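Long-range contact in aggregation suppressing protein (Salmonella enterica subsp. enterica serovar Typhimurium, PDB 4ZJ9), which is a small heat shock protein of the Hsp20 family that probably acts as a chaperone, suppressing aggregation of other proteins under stress: residues P45-Q50 with F107-S112. Sequence-based numbering, arbitrary orientation.
Sequences PAYDLQ and FQLSFS
Pro-45 puts the CG-CD edge of its ring over one face of Phe-107, with CG above the centre. This is a CH-pi contact, CG lying 3.5 Å from the centroid of the Phe-107 ring and nearly on its normal, 11° off. CD lies back toward the ring's root, 3.6 Å from Phe-107 CB. With chi1 at 64°, CG of Phe-107 lies between the backbone N and C, and the ring it carries has a face under Pro-45 CG. Trp-66 makes an edge-to-face pair with the same phenyl ring.

No hydrogen bond links the two segments, as befits facing layers of the beta-sandwich of an alpha-crystallin domain. Within the chain, strands 47-51 and 107-112 are edge strands of the two sheets, and Phe-107, Leu-109 and Phe-111 all point inward from the second.

Farther along, Tyr-47 and Phe-111 form a T-shaped pair. Phe-111 presents its edge, CE2 and CZ, to one face of the tyrosine, with CE2 3.7 Å from Tyr-47 CE2 and CZ over the centre of the tyrosine ring. The planes meet at 81°. The ring centroids are 5.2 Å apart, and the two side chains run side by side but head opposite ways. Between these aromatic contacts, Leu-109 fills in more loosely: its CD2 is 4.4 Å from Pro-45 CD, and its CD1 approaches Tyr-47 CD1 obliquely.

Leu-59, on the strand next to 47-51, touches both Tyr-47 and Phe-111. Residues 48-50 pair antiparallel with a strand of the second subunit, extending the sheet across the dimer interface, and Tyr-99 of that subunit meets the Tyr-47 ring.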
ATOM      1  N   PRO A  45       3.376 -10.194  -2.121  1.00 49.68           N
ATOM      2  CA  PRO A  45       2.873  -8.926  -2.597  1.00 44.17           C
ATOM      3  C   PRO A  45       2.585  -8.907  -4.047  1.00 42.85           C
ATOM      4  O   PRO A  45       3.347  -9.457  -4.879  1.00 41.81           O
ATOM      5  CB  PRO A  45       4.008  -7.940  -2.248  1.00 46.28           C
ATOM      6  CG  PRO A  45       4.846  -8.624  -1.254  1.00 49.44           C
ATOM      7  CD  PRO A  45       4.759 -10.079  -1.619  1.00 46.54           C
ATOM      8  N   ALA A  46       1.498  -8.231  -4.404  1.00 37.01           N
ATOM      9  CA  ALA A  46       1.215  -7.964  -5.787  1.00 35.64           C
ATOM     10  C   ALA A  46       2.346  -7.147  -6.396  1.00 31.47           C
ATOM     11  O   ALA A  46       2.978  -6.356  -5.711  1.00 40.80           O
ATOM     12  CB  ALA A  46      -0.125  -7.212  -5.875  1.00 41.92           C
ATOM     13  N   TYR A  47       2.610  -7.318  -7.658  1.00 34.81           N
ATOM     14  CA  TYR A  47       3.559  -6.491  -8.337  1.00 36.17           C
ATOM     15  C   TYR A  47       3.136  -6.242  -9.797  1.00 35.74           C
ATOM     16  O   TYR A  47       2.263  -6.932 -10.381  1.00 36.81           O
ATOM     17  CB  TYR A  47       4.998  -7.067  -8.232  1.00 34.90           C
ATOM     18  CG  TYR A  47       5.210  -8.356  -9.032  1.00 37.37           C
ATOM     19  CD1 TYR A  47       4.969  -9.596  -8.471  1.00 38.52           C
ATOM     20  CD2 TYR A  47       5.675  -8.318 -10.367  1.00 39.07           C
ATOM     21  CE1 TYR A  47       5.113 -10.766  -9.212  1.00 40.94           C
ATOM     22  CE2 TYR A  47       5.867  -9.483 -11.104  1.00 41.80           C
ATOM     23  CZ  TYR A  47       5.558 -10.701 -10.534  1.00 45.79           C
ATOM     24  OH  TYR A  47       5.773 -11.850 -11.266  1.00 53.01           O
ATOM     25  N   ASP A  48       3.777  -5.250 -10.383  1.00 32.18           N
ATOM     26  CA  ASP A  48       3.623  -4.931 -11.767  1.00 32.84           C
ATOM     27  C   ASP A  48       5.026  -4.982 -12.317  1.00 34.61           C
ATOM     28  O   ASP A  48       6.006  -4.667 -11.624  1.00 35.52           O
ATOM     29  CB  ASP A  48       3.162  -3.501 -11.967  1.00 36.45           C
ATOM     30  CG  ASP A  48       1.686  -3.281 -11.642  1.00 36.82           C
ATOM     31  OD1 ASP A  48       0.887  -4.263 -11.501  1.00 34.26           O
ATOM     32  OD2 ASP A  48       1.347  -2.095 -11.498  1.00 37.42           O
ATOM     33  N   LEU A  49       5.115  -5.287 -13.610  1.00 36.52           N
ATOM     34  CA  LEU A  49       6.391  -5.233 -14.310  1.00 36.99           C
ATOM     35  C   LEU A  49       6.171  -4.546 -15.598  1.00 36.32           C
ATOM     36  O   LEU A  49       5.304  -4.959 -16.407  1.00 39.74           O
ATOM     37  CB  LEU A  49       6.955  -6.657 -14.512  1.00 41.44           C
ATOM     38  CG  LEU A  49       8.347  -6.716 -15.136  1.00 45.92           C
ATOM     39  CD1 LEU A  49       9.427  -6.096 -14.247  1.00 48.04           C
ATOM     40  CD2 LEU A  49       8.603  -8.195 -15.415  1.00 54.41           C
ATOM     41  N   GLN A  50       6.878  -3.456 -15.787  1.00 34.90           N
ATOM     42  CA  GLN A  50       6.766  -2.744 -17.022  1.00 36.55           C
ATOM     43  C   GLN A  50       8.081  -2.672 -17.748  1.00 40.16           C
ATOM     44  O   GLN A  50       9.139  -2.783 -17.154  1.00 40.35           O
ATOM     45  CB  GLN A  50       6.333  -1.292 -16.737  1.00 41.84           C
ATOM     46  CG  GLN A  50       4.935  -1.181 -16.192  1.00 44.09           C
ATOM     47  CD  GLN A  50       4.718   0.178 -15.492  1.00 46.52           C
ATOM     48  OE1 GLN A  50       4.871   0.285 -14.309  1.00 46.53           O
ATOM     49  NE2 GLN A  50       4.441   1.213 -16.264  1.00 51.03           N
ATOM     50  N   PHE A 107       8.124 -11.755   2.903  1.00 54.20           N
ATOM     51  CA  PHE A 107       8.071 -12.268   1.544  1.00 48.83           C
ATOM     52  C   PHE A 107       9.440 -12.229   0.893  1.00 50.33           C
ATOM     53  O   PHE A 107      10.368 -11.618   1.416  1.00 44.84           O
ATOM     54  CB  PHE A 107       7.114 -11.433   0.709  1.00 49.67           C
ATOM     55  CG  PHE A 107       7.549 -10.003   0.543  1.00 47.15           C
ATOM     56  CD1 PHE A 107       7.143  -9.022   1.443  1.00 45.86           C
ATOM     57  CD2 PHE A 107       8.332  -9.631  -0.537  1.00 45.31           C
ATOM     58  CE1 PHE A 107       7.526  -7.701   1.257  1.00 41.98           C
ATOM     59  CE2 PHE A 107       8.702  -8.316  -0.730  1.00 41.71           C
ATOM     60  CZ  PHE A 107       8.338  -7.360   0.201  1.00 42.71           C
ATOM     61  N   GLN A 108       9.557 -12.905  -0.233  1.00 50.56           N
ATOM     62  CA  GLN A 108      10.718 -12.830  -1.051  1.00 57.29           C
ATOM     63  C   GLN A 108      10.302 -13.041  -2.489  1.00 55.82           C
ATOM     64  O   GLN A 108       9.707 -14.074  -2.862  1.00 58.33           O
ATOM     65  CB  GLN A 108      11.790 -13.831  -0.641  1.00 64.15           C
ATOM     66  CG  GLN A 108      13.145 -13.404  -1.187  1.00 74.59           C
ATOM     67  CD  GLN A 108      13.994 -14.556  -1.643  1.00 76.46           C
ATOM     68  OE1 GLN A 108      13.642 -15.247  -2.606  1.00 79.06           O
ATOM     69  NE2 GLN A 108      15.114 -14.773  -0.958  1.00 78.80           N
ATOM     70  N   LEU A 109      10.593 -12.011  -3.279  1.00 45.11           N
ATOM     71  CA  LEU A 109      10.382 -12.016  -4.688  1.00 48.21           C
ATOM     72  C   LEU A 109      11.757 -12.151  -5.334  1.00 46.72           C
ATOM     73  O   LEU A 109      12.704 -11.657  -4.810  1.00 46.43           O
ATOM     74  CB  LEU A 109       9.666 -10.743  -5.111  1.00 48.20           C
ATOM     75  CG  LEU A 109       8.287 -10.553  -4.494  1.00 52.49           C
ATOM     76  CD1 LEU A 109       7.734  -9.276  -5.048  1.00 53.15           C
ATOM     77  CD2 LEU A 109       7.334 -11.695  -4.858  1.00 51.91           C
ATOM     78  N   SER A 110      11.839 -12.870  -6.450  1.00 49.08           N
ATOM     79  CA  SER A 110      13.112 -13.130  -7.174  1.00 47.80           C
ATOM     80  C   SER A 110      12.911 -12.906  -8.634  1.00 45.68           C
ATOM     81  O   SER A 110      11.898 -13.355  -9.214  1.00 48.70           O
ATOM     82  CB  SER A 110      13.564 -14.553  -6.913  1.00 53.80           C
ATOM     83  OG  SER A 110      14.220 -14.604  -5.651  1.00 58.67           O
ATOM     84  N   PHE A 111      13.780 -12.126  -9.239  1.00 45.18           N
ATOM     85  CA  PHE A 111      13.679 -11.866 -10.701  1.00 46.97           C
ATOM     86  C   PHE A 111      15.016 -12.026 -11.337  1.00 50.22           C
ATOM     87  O   PHE A 111      15.983 -11.377 -10.932  1.00 49.91           O
ATOM     88  CB  PHE A 111      13.104 -10.460 -11.001  1.00 51.48           C
ATOM     89  CG  PHE A 111      11.799 -10.177 -10.301  1.00 50.83           C
ATOM     90  CD1 PHE A 111      11.792  -9.734  -8.977  1.00 49.37           C
ATOM     91  CD2 PHE A 111      10.582 -10.406 -10.951  1.00 57.27           C
ATOM     92  CE1 PHE A 111      10.600  -9.503  -8.315  1.00 55.39           C
ATOM     93  CE2 PHE A 111       9.384 -10.171 -10.297  1.00 59.61           C
ATOM     94  CZ  PHE A 111       9.388  -9.732  -8.967  1.00 57.08           C
ATOM     95  N   SER A 112      15.102 -12.913 -12.326  1.00 47.97           N
ATOM     96  CA  SER A 112      16.367 -13.105 -13.065  1.00 48.55           C
ATOM     97  C   SER A 112      16.630 -11.819 -13.857  1.00 49.79           C
ATOM     98  O   SER A 112      15.717 -11.238 -14.445  1.00 52.59           O
ATOM     99  CB  SER A 112      16.309 -14.334 -14.006  1.00 54.95           C
ATOM    100  OG  SER A 112      17.475 -15.125 -13.810  1.00 64.07           O
TER